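Local coordinates for L-iditol 2-dehydrogenase (Clostridium scindens, PDB 4OH1), which probably oxidises L-iditol with NAD+ as a zinc-binding member of the alcohol dehydrogenase family, at residues 156-161 with 186-191; 150-155 with 315-320; 191-194 with 200-203; 163-168 with 269-274. All blocks are in the same frame, centred on the assembly; numbering follows the deposited sequence.

Contact 1. Residues 156-161 with 186-191. With ZN (zinc ion), chain B.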
# COMPACT_ATOMS: atom_id res chain seq x y z
N VAL A 156 0.02 27.11 2.24
CA VAL A 156 -0.31 25.79 2.76
C VAL A 156 -1.32 25.03 1.95
O VAL A 156 -1.16 23.77 1.75
CB VAL A 156 -0.73 25.80 4.24
CG1 VAL A 156 -1.38 24.51 4.66
CG2 VAL A 156 0.49 26.03 5.13
N GLU A 157 -2.35 25.69 1.45
CA GLU A 157 -3.42 24.95 0.78
C GLU A 157 -2.94 24.46 -0.59
O GLU A 157 -3.17 23.31 -0.94
CB GLU A 157 -4.73 25.75 0.64
CG GLU A 157 -5.91 24.95 -0.03
CD GLU A 157 -5.85 24.96 -1.54
OE1 GLU A 157 -5.19 25.87 -2.09
OE2 GLU A 157 -6.38 24.03 -2.21
N PRO A 158 -2.31 25.30 -1.37
CA PRO A 158 -1.86 24.72 -2.63
C PRO A 158 -0.79 23.62 -2.45
O PRO A 158 -0.79 22.67 -3.22
CB PRO A 158 -1.33 25.90 -3.42
CG PRO A 158 -1.18 26.97 -2.49
CD PRO A 158 -2.17 26.74 -1.38
N LEU A 159 0.05 23.72 -1.42
CA LEU A 159 0.97 22.61 -1.08
C LEU A 159 0.23 21.33 -0.79
O LEU A 159 0.69 20.27 -1.20
CB LEU A 159 1.91 22.97 0.04
CG LEU A 159 3.12 22.07 0.27
CD1 LEU A 159 4.10 22.11 -0.98
CD2 LEU A 159 3.84 22.53 1.47
N THR A 160 -0.94 21.39 -0.14
CA THR A 160 -1.71 20.17 0.01
C THR A 160 -2.13 19.51 -1.31
O THR A 160 -2.28 18.30 -1.39
CB THR A 160 -3.01 20.33 0.83
OG1 THR A 160 -3.94 21.17 0.11
CG2 THR A 160 -2.73 20.93 2.23
N VAL A 161 -2.47 20.32 -2.31
CA VAL A 161 -2.80 19.82 -3.60
C VAL A 161 -1.57 19.19 -4.28
O VAL A 161 -1.62 18.13 -4.87
CB VAL A 161 -3.34 20.95 -4.50
CG1 VAL A 161 -3.55 20.43 -5.91
CG2 VAL A 161 -4.68 21.45 -3.98
N GLY A 186 3.35 23.55 -10.27
CA GLY A 186 4.48 22.95 -10.93
C GLY A 186 5.76 23.09 -10.15
O GLY A 186 6.49 22.11 -10.01
N MSE A 187 6.04 24.29 -9.65
CA MSE A 187 7.28 24.55 -8.94
C MSE A 187 7.24 23.82 -7.61
O MSE A 187 8.20 23.22 -7.18
CB MSE A 187 7.48 26.04 -8.70
CG MSE A 187 7.69 26.87 -9.96
SE MSE A 187 9.10 26.12 -11.15
CE MSE A 187 8.03 24.98 -12.31
N MSE A 188 6.10 23.78 -6.97
CA MSE A 188 6.00 22.99 -5.74
C MSE A 188 6.21 21.47 -5.99
O MSE A 188 6.81 20.81 -5.16
CB MSE A 188 4.64 23.18 -5.07
CG MSE A 188 4.41 24.62 -4.67
SE MSE A 188 2.71 24.97 -3.71
CE MSE A 188 2.28 26.60 -4.75
N LEU A 189 5.66 20.95 -7.08
CA LEU A 189 5.92 19.56 -7.47
C LEU A 189 7.41 19.31 -7.77
O LEU A 189 7.94 18.26 -7.46
CB LEU A 189 5.08 19.16 -8.65
CG LEU A 189 3.60 19.00 -8.28
CD1 LEU A 189 2.79 18.89 -9.55
CD2 LEU A 189 3.37 17.80 -7.36
N VAL A 190 8.10 20.27 -8.34
CA VAL A 190 9.52 20.09 -8.56
C VAL A 190 10.20 19.87 -7.19
O VAL A 190 10.97 18.90 -7.00
CB VAL A 190 10.19 21.25 -9.30
CG1 VAL A 190 11.69 21.15 -9.24
CG2 VAL A 190 9.77 21.26 -10.78
N GLN A 191 9.92 20.74 -6.24
CA GLN A 191 10.55 20.66 -4.93
C GLN A 191 10.16 19.38 -4.21
O GLN A 191 11.01 18.75 -3.57
CB GLN A 191 10.24 21.88 -4.09
CG GLN A 191 10.90 23.15 -4.66
CD GLN A 191 10.93 24.33 -3.71
OE1 GLN A 191 10.96 24.15 -2.50
NE2 GLN A 191 11.02 25.54 -4.27
ZN ZN B . -5.49 26.67 -4.00
O HOH W 1 -6.90 24.81 -4.48
O HOH W 2 -4.20 25.19 -5.37
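Leu-159 and Met-188 mark the closest approach of two helical segments, 156-161 and 186-191, with their CA atoms 6.9 Å apart. The gap is bridged almost wholly by the selenomethionine Met-188. Its chain starts with CG anti to the carbonyl carbon (chi1 -61°), runs extended through CG, and bends only at the last torsion, so the selenium reaches the facing helix. The bend brings the terminal methyl obliquely across Pro-158, Met-188 CE to Pro-158 CB 3.9 Å, while the CD1 branch of Leu-159 meets Met-188 SE at 4.2 Å. The side-chain contacts are apolar, all three residues are buried, and the selenium also rests against the backbone, SE 3.7 Å from Leu-159 N.

Glu-157 points its carboxylate elsewhere, to the zinc ion, which its OE1 binds at 2.1 Å. The other oxygen, OE2, accepts a 2.5 Å hydrogen bond from water 1, itself a zinc ligand. His-74, Glu-75 and Cys-46, the last oxidised to cysteinesulfonic acid, belong to the same site; Pro-158 sits close to Glu-75, so the packing borders the zinc ligands.

Around the pair, helix 305-311 packs on Val-156 and Thr-160, Met-315 on Leu-159, and strand 176-180 on Leu-189 and Val-190.

Contact 2. Residues 150-155 with 315-320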
# COMPACT_ATOMS: atom_id res chain seq x y z
N LEU A 150 4.31 34.33 7.94
CA LEU A 150 2.97 34.16 7.43
C LEU A 150 2.85 34.16 5.90
O LEU A 150 1.89 33.64 5.34
CB LEU A 150 2.09 35.27 8.00
CG LEU A 150 1.82 35.03 9.48
CD1 LEU A 150 1.19 36.26 10.10
CD2 LEU A 150 0.89 33.86 9.70
N LYS A 151 3.77 34.81 5.22
CA LYS A 151 3.74 34.89 3.80
C LYS A 151 3.85 33.51 3.19
O LYS A 151 3.14 33.17 2.29
CB LYS A 151 4.92 35.74 3.34
CG LYS A 151 5.06 35.87 1.86
CD LYS A 151 6.26 36.77 1.57
CE LYS A 151 6.51 36.85 0.12
NZ LYS A 151 7.34 38.03 -0.22
N ASP A 152 4.77 32.72 3.70
CA ASP A 152 4.98 31.39 3.16
C ASP A 152 3.87 30.45 3.50
O ASP A 152 3.53 29.59 2.68
CB ASP A 152 6.26 30.82 3.68
CG ASP A 152 7.50 31.49 3.07
OD1 ASP A 152 7.44 32.22 2.05
OD2 ASP A 152 8.55 31.28 3.67
N TYR A 153 3.31 30.59 4.70
CA TYR A 153 2.21 29.68 5.13
C TYR A 153 0.90 29.97 4.44
O TYR A 153 -0.01 29.17 4.49
CB TYR A 153 2.05 29.67 6.65
CG TYR A 153 3.18 28.91 7.36
CD1 TYR A 153 4.39 29.49 7.57
CD2 TYR A 153 3.01 27.60 7.78
CE1 TYR A 153 5.42 28.79 8.17
CE2 TYR A 153 4.00 26.93 8.43
CZ TYR A 153 5.21 27.52 8.61
OH TYR A 153 6.23 26.83 9.21
N ALA A 154 0.78 31.13 3.81
CA ALA A 154 -0.34 31.36 2.93
C ALA A 154 -0.41 30.30 1.81
O ALA A 154 -1.44 30.11 1.18
CB ALA A 154 -0.21 32.72 2.29
N LEU A 155 0.71 29.65 1.51
CA LEU A 155 0.72 28.62 0.46
C LEU A 155 0.45 27.25 0.99
O LEU A 155 0.61 26.31 0.24
CB LEU A 155 2.03 28.62 -0.34
CG LEU A 155 1.90 29.63 -1.49
CD1 LEU A 155 1.49 31.04 -1.03
CD2 LEU A 155 3.25 29.69 -2.12
N MSE A 315 10.44 23.70 2.23
CA MSE A 315 10.23 24.20 0.90
C MSE A 315 10.97 25.51 0.82
O MSE A 315 11.25 26.11 1.83
CB MSE A 315 8.77 24.55 0.66
CG MSE A 315 7.79 23.49 0.92
SE MSE A 315 8.14 22.02 -0.30
CE MSE A 315 7.47 22.86 -1.92
N ASP A 316 11.23 25.99 -0.38
CA ASP A 316 11.84 27.35 -0.54
C ASP A 316 10.92 28.16 -1.42
O ASP A 316 10.89 27.97 -2.65
CB ASP A 316 13.18 27.23 -1.18
CG ASP A 316 13.85 28.59 -1.41
OD1 ASP A 316 13.22 29.63 -1.19
OD2 ASP A 316 15.00 28.60 -1.82
N PHE A 317 10.15 29.04 -0.82
CA PHE A 317 9.14 29.73 -1.59
C PHE A 317 9.70 30.99 -2.19
O PHE A 317 8.99 31.70 -2.86
CB PHE A 317 7.91 30.05 -0.74
CG PHE A 317 7.08 28.86 -0.42
CD1 PHE A 317 6.56 28.09 -1.42
CD2 PHE A 317 6.90 28.45 0.85
CE1 PHE A 317 5.84 26.94 -1.12
CE2 PHE A 317 6.17 27.31 1.13
CZ PHE A 317 5.63 26.59 0.15
N SER A 318 10.97 31.26 -1.97
CA SER A 318 11.55 32.46 -2.59
C SER A 318 11.66 32.20 -4.08
O SER A 318 11.88 33.07 -4.83
CB SER A 318 12.92 32.70 -2.03
OG SER A 318 13.83 31.68 -2.46
N LYS A 319 11.43 30.98 -4.52
CA LYS A 319 11.50 30.62 -5.91
C LYS A 319 10.14 30.39 -6.54
O LYS A 319 10.03 29.91 -7.65
CB LYS A 319 12.25 29.29 -5.95
CG LYS A 319 13.68 29.48 -5.46
CD LYS A 319 14.47 28.22 -5.58
CE LYS A 319 15.88 28.41 -5.12
NZ LYS A 319 16.32 27.06 -4.68
N ILE A 320 9.09 30.73 -5.80
CA ILE A 320 7.74 30.42 -6.19
C ILE A 320 6.87 31.64 -6.05
O ILE A 320 6.18 32.03 -7.00
CB ILE A 320 7.22 29.27 -5.33
CG1 ILE A 320 8.07 28.00 -5.59
CG2 ILE A 320 5.75 29.01 -5.62
CD1 ILE A 320 7.63 26.75 -4.82
O HOH W 3 10.24 29.58 1.98
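Phe-317 packs against Asp-152 and Leu-155 where the chain, as in other medium-chain zinc dehydrogenases, returns from the Rossmann domain to the catalytic domain; the segment after Met-315 leads into strand 321-326 of the catalytic sheet. Leu-155 takes one face of the ring, its CB lying 4.1 Å above the plane and toward the rim, and Leu-155 CD2 reaches Phe-317 CD1 at 3.7 Å. The opposite face belongs to Met-315, whose CB is likewise set toward the rim. Asp-152 comes alongside: OD1 touches Phe-317 CB at 3.6 Å, with the carboxylate turned 54° from the ring plane. Ile-320 adds a looser contact through CG2 to Leu-155 CD2.

What joins the two segments by polar means is water 3, which donates to Asp-152 OD2 and accepts from Phe-317 N, both at 2.9 Å. Further out, Asp-316 forms an Asx turn with Phe-317 as its middle residue. The backbone N of Asp-316 bonds to Gln-191 OE1 of helix 184-194, while Lys-151 pairs with Glu-324 and Leu-155 leans on Ser-44 of strand 35-44.

In the turn itself Asp-316 OD1 accepts from Ser-318 N at 2.9 Å, the donor approaching on the anti side of the oxygen and 31° out of the carboxylate plane.

Contact 3. Residues 191-194 with 200-203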
# COMPACT_ATOMS: atom_id res chain seq x y z
N GLN A 191 9.92 20.74 -6.24
CA GLN A 191 10.55 20.66 -4.93
C GLN A 191 10.16 19.38 -4.21
O GLN A 191 11.01 18.75 -3.57
CB GLN A 191 10.24 21.88 -4.09
CG GLN A 191 10.90 23.15 -4.66
CD GLN A 191 10.93 24.33 -3.71
OE1 GLN A 191 10.96 24.15 -2.50
NE2 GLN A 191 11.02 25.54 -4.27
N LEU A 192 8.90 19.00 -4.32
CA LEU A 192 8.42 17.79 -3.70
C LEU A 192 8.92 16.54 -4.37
O LEU A 192 9.08 15.52 -3.68
CB LEU A 192 6.89 17.74 -3.66
CG LEU A 192 6.18 18.70 -2.71
CD1 LEU A 192 4.74 18.58 -2.93
CD2 LEU A 192 6.53 18.45 -1.25
N ALA A 193 9.15 16.59 -5.69
CA ALA A 193 9.72 15.44 -6.38
C ALA A 193 11.15 15.26 -5.87
O ALA A 193 11.53 14.14 -5.60
CB ALA A 193 9.72 15.58 -7.87
N ARG A 194 11.90 16.34 -5.65
CA ARG A 194 13.20 16.17 -5.08
C ARG A 194 13.16 15.53 -3.69
O ARG A 194 14.00 14.66 -3.38
CB ARG A 194 13.91 17.50 -4.92
CG ARG A 194 14.43 18.05 -6.20
CD ARG A 194 15.85 17.54 -6.39
NE ARG A 194 16.48 18.04 -7.60
CZ ARG A 194 17.73 17.78 -7.96
NH1 ARG A 194 18.52 17.03 -7.19
NH2 ARG A 194 18.20 18.27 -9.09
N THR A 200 15.25 11.55 -11.62
CA THR A 200 15.14 12.44 -12.80
C THR A 200 13.85 13.26 -12.77
O THR A 200 12.81 12.71 -12.55
CB THR A 200 15.22 11.66 -14.08
OG1 THR A 200 16.47 11.01 -14.12
CG2 THR A 200 15.12 12.56 -15.30
N ILE A 201 13.95 14.59 -12.89
CA ILE A 201 12.77 15.48 -12.88
C ILE A 201 12.81 16.36 -14.12
O ILE A 201 13.74 17.10 -14.30
CB ILE A 201 12.74 16.38 -11.66
CG1 ILE A 201 12.76 15.53 -10.38
CG2 ILE A 201 11.51 17.21 -11.67
CD1 ILE A 201 13.01 16.28 -9.05
N THR A 202 11.81 16.23 -14.98
CA THR A 202 11.73 17.04 -16.22
C THR A 202 10.44 17.80 -16.24
O THR A 202 9.35 17.23 -16.08
CB THR A 202 11.72 16.12 -17.43
OG1 THR A 202 12.90 15.31 -17.41
CG2 THR A 202 11.70 16.91 -18.72
N VAL A 203 10.53 19.10 -16.41
CA VAL A 203 9.35 19.97 -16.52
C VAL A 203 9.12 20.40 -17.96
O VAL A 203 10.06 20.67 -18.74
CB VAL A 203 9.52 21.19 -15.60
CG1 VAL A 203 8.38 22.21 -15.74
CG2 VAL A 203 9.61 20.74 -14.13
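Arg-194, whose CG slants past Ile-201 CD1, is fixed at its polar end by a hydrogen bond from NE to the carbonyl oxygen of Gly-218. Asp-220 reaches both segments: its OD2 accepts from Ile-201 N, and its OD1 makes a long, weak ion pair with Arg-194 NH2. The guanidinium is thus held at the loop leading into strand 221-224.

The packing turns on a single methyl, Ile-201 CD1. It pushes into the last turn of the helix and touches three groups there: Ala-193 CB at 3.6 Å, the backbone atom Arg-194 N at 3.6 Å and Arg-194 CG, also 3.6 Å away. Ile-201 CG1 follows behind it, 3.9 Å from Ala-193 CB. The isoleucine gets there because CG1 stands anti to the carbonyl carbon (chi1 -58°) and CD1 continues in an extended line (chi2 168°), pointing the long branch at the helix. Arg-194 meets it after a kink at chi2, -91°, which carries CD and NE past the methyl instead of straight off the helix. The small side chain of Ala-193 lets the helix come near, its CA 7.2 Å from the CA of Ile-201.

Helix 184-194 is here the crossover of the beta-alpha-beta unit 176-180, 184-194, 200-205. Strand 200-205 runs between strands 176-180 and 221-224, Ile-201 also packs on Ile-179, and Arg-314 of the second subunit reaches Ile-201 from outside.

Contact 4. Residues 163-168 with 269-274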
# COMPACT_ATOMS: atom_id res chain seq x y z
N LEU A 163 1.05 18.01 -2.64
CA LEU A 163 1.37 16.81 -1.89
C LEU A 163 0.48 15.65 -2.29
O LEU A 163 0.98 14.54 -2.43
CB LEU A 163 1.25 17.01 -0.37
CG LEU A 163 2.40 17.77 0.26
CD1 LEU A 163 1.97 18.39 1.55
CD2 LEU A 163 3.55 16.87 0.54
N SER A 164 -0.81 15.88 -2.46
CA SER A 164 -1.70 14.79 -2.85
C SER A 164 -1.43 14.21 -4.22
O SER A 164 -1.58 13.03 -4.43
CB SER A 164 -3.16 15.24 -2.90
OG SER A 164 -3.47 15.80 -1.65
N SER A 165 -1.12 15.08 -5.15
CA SER A 165 -0.80 14.72 -6.50
C SER A 165 0.52 13.95 -6.52
O SER A 165 0.62 12.91 -7.14
CB SER A 165 -0.71 16.00 -7.37
OG SER A 165 -2.02 16.60 -7.41
N ALA A 166 1.52 14.41 -5.78
CA ALA A 166 2.78 13.69 -5.73
C ALA A 166 2.61 12.31 -5.16
O ALA A 166 3.16 11.35 -5.67
CB ALA A 166 3.85 14.43 -4.96
N GLU A 167 1.79 12.20 -4.14
CA GLU A 167 1.57 10.92 -3.53
C GLU A 167 0.80 10.03 -4.42
O GLU A 167 1.04 8.85 -4.48
CB GLU A 167 0.81 11.11 -2.22
CG GLU A 167 1.70 11.69 -1.16
CD GLU A 167 1.00 12.10 0.14
OE1 GLU A 167 -0.25 12.16 0.18
OE2 GLU A 167 1.75 12.39 1.12
N GLN A 168 -0.15 10.59 -5.13
CA GLN A 168 -0.94 9.80 -6.06
C GLN A 168 -0.09 9.31 -7.27
O GLN A 168 -0.28 8.23 -7.77
CB GLN A 168 -2.13 10.61 -6.52
CG GLN A 168 -3.02 9.88 -7.46
CD GLN A 168 -3.63 8.62 -6.85
OE1 GLN A 168 -4.75 8.67 -6.36
NE2 GLN A 168 -2.93 7.49 -6.93
N VAL A 269 -1.10 11.41 -13.17
CA VAL A 269 -2.08 12.10 -12.35
C VAL A 269 -2.51 13.40 -13.04
O VAL A 269 -1.69 14.28 -13.34
CB VAL A 269 -1.54 12.44 -10.98
CG1 VAL A 269 -2.61 13.03 -10.13
CG2 VAL A 269 -1.07 11.17 -10.27
N TYR A 270 -3.82 13.49 -13.26
CA TYR A 270 -4.47 14.61 -13.90
C TYR A 270 -5.23 15.35 -12.84
O TYR A 270 -6.29 14.95 -12.43
CB TYR A 270 -5.38 14.09 -15.03
CG TYR A 270 -4.58 13.46 -16.14
CD1 TYR A 270 -4.04 14.21 -17.17
CD2 TYR A 270 -4.32 12.10 -16.13
CE1 TYR A 270 -3.27 13.61 -18.20
CE2 TYR A 270 -3.55 11.50 -17.12
CZ TYR A 270 -3.05 12.26 -18.16
OH TYR A 270 -2.26 11.63 -19.10
N PHE A 271 -4.63 16.42 -12.37
CA PHE A 271 -5.14 17.22 -11.24
C PHE A 271 -5.57 18.64 -11.59
O PHE A 271 -6.08 19.34 -10.74
CB PHE A 271 -4.08 17.27 -10.10
CG PHE A 271 -2.83 18.00 -10.45
CD1 PHE A 271 -1.76 17.34 -11.03
CD2 PHE A 271 -2.67 19.34 -10.13
CE1 PHE A 271 -0.56 18.04 -11.36
CE2 PHE A 271 -1.48 20.04 -10.47
CZ PHE A 271 -0.44 19.39 -11.08
N ALA A 272 -5.31 19.07 -12.82
CA ALA A 272 -5.74 20.38 -13.26
C ALA A 272 -7.26 20.43 -13.40
O ALA A 272 -7.95 19.41 -13.45
CB ALA A 272 -5.09 20.71 -14.56
N MSE A 273 -7.78 21.64 -13.44
CA MSE A 273 -9.16 21.87 -13.87
C MSE A 273 -9.16 21.98 -15.39
O MSE A 273 -8.44 22.82 -15.94
CB MSE A 273 -9.64 23.20 -13.33
CG MSE A 273 -10.21 23.16 -11.96
SE MSE A 273 -11.38 24.67 -12.00
CE MSE A 273 -12.65 23.94 -13.35
N TYR A 274 -9.94 21.16 -16.06
CA TYR A 274 -9.91 21.12 -17.53
C TYR A 274 -11.04 22.00 -18.14
O TYR A 274 -12.03 22.34 -17.48
CB TYR A 274 -9.88 19.64 -18.00
CG TYR A 274 -8.58 18.94 -17.56
CD1 TYR A 274 -8.45 18.37 -16.30
CD2 TYR A 274 -7.47 18.92 -18.39
CE1 TYR A 274 -7.26 17.78 -15.90
CE2 TYR A 274 -6.28 18.34 -17.99
CZ TYR A 274 -6.17 17.79 -16.75
OH TYR A 274 -4.97 17.27 -16.36
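Ser-165 and Phe-271 make the ring contact of this interface. The serine sits over one face of the phenyl group, with OG 3.4 Å from Phe-271 CG and CB 4.0 Å from Phe-271 CD1. Its hydroxyl is not spent on the ring: OG hydrogen-bonds to Val-161 O one turn back in the helix, which settles this buried polar atom inside its own helix and fixes its rotation. Phe-271 for its part takes the tight chi1 of 66°, CG lying between the backbone N and the carbonyl carbon, and this swings the ring up under the helix. Just beyond strand 266-270, Phe-271 also packs on Leu-185 and Leu-189 of helix 184-194.

The aliphatic contacts lie at the end of the helix. Gln-168 CG meets Val-269 CG2 at 3.7 Å, and the same valine methyl comes as near to the backbone carbon Gln-168 C. CG of the glutamine is anti to its backbone N (chi1 -179°), and the bend at chi2 leaves the CG methylene, not the amide, against the valine. Ser-165 O is a further neighbour of Val-269 CG2, at 4.0 Å.

Backbone hydrogen bonds hold the strand side: Val-269 pairs with Val-245 and Glu-247, and Tyr-270 with His-296. Beyond it, Tyr-274 N bonds to Gln-285 of the third subunit.

Helix 156-168 thus lies across a face of the six-stranded parallel sheet, strand order 3-2-1-4-5-6, that is the hallmark of the Rossmann fold.

How the contacts relate
Helix 156-168 serves contacts 1 and 4, and helix 184-194 serves contacts 1 and 3; contact 1 therefore sits at the middle of the group, its centre about 7 Å from that of the chain. Leu-189 on Phe-271 and Leu-192 on Leu-163 connect the contacts. All four are largely buried; contact 3, its centre about 17 Å out, lies farthest from the centre of the chain and includes the partly exposed Arg-194. Contact 1 carries a zinc ligand, and contact 2 lies nearby through Leu-155. Contacts 3 and 4 both reach the second subunit, and contact 4 also the third. Contact 2 lies where the chain passes back toward the catalytic sheet, combines a ring with a bridging water, and keeps clear of contact 4.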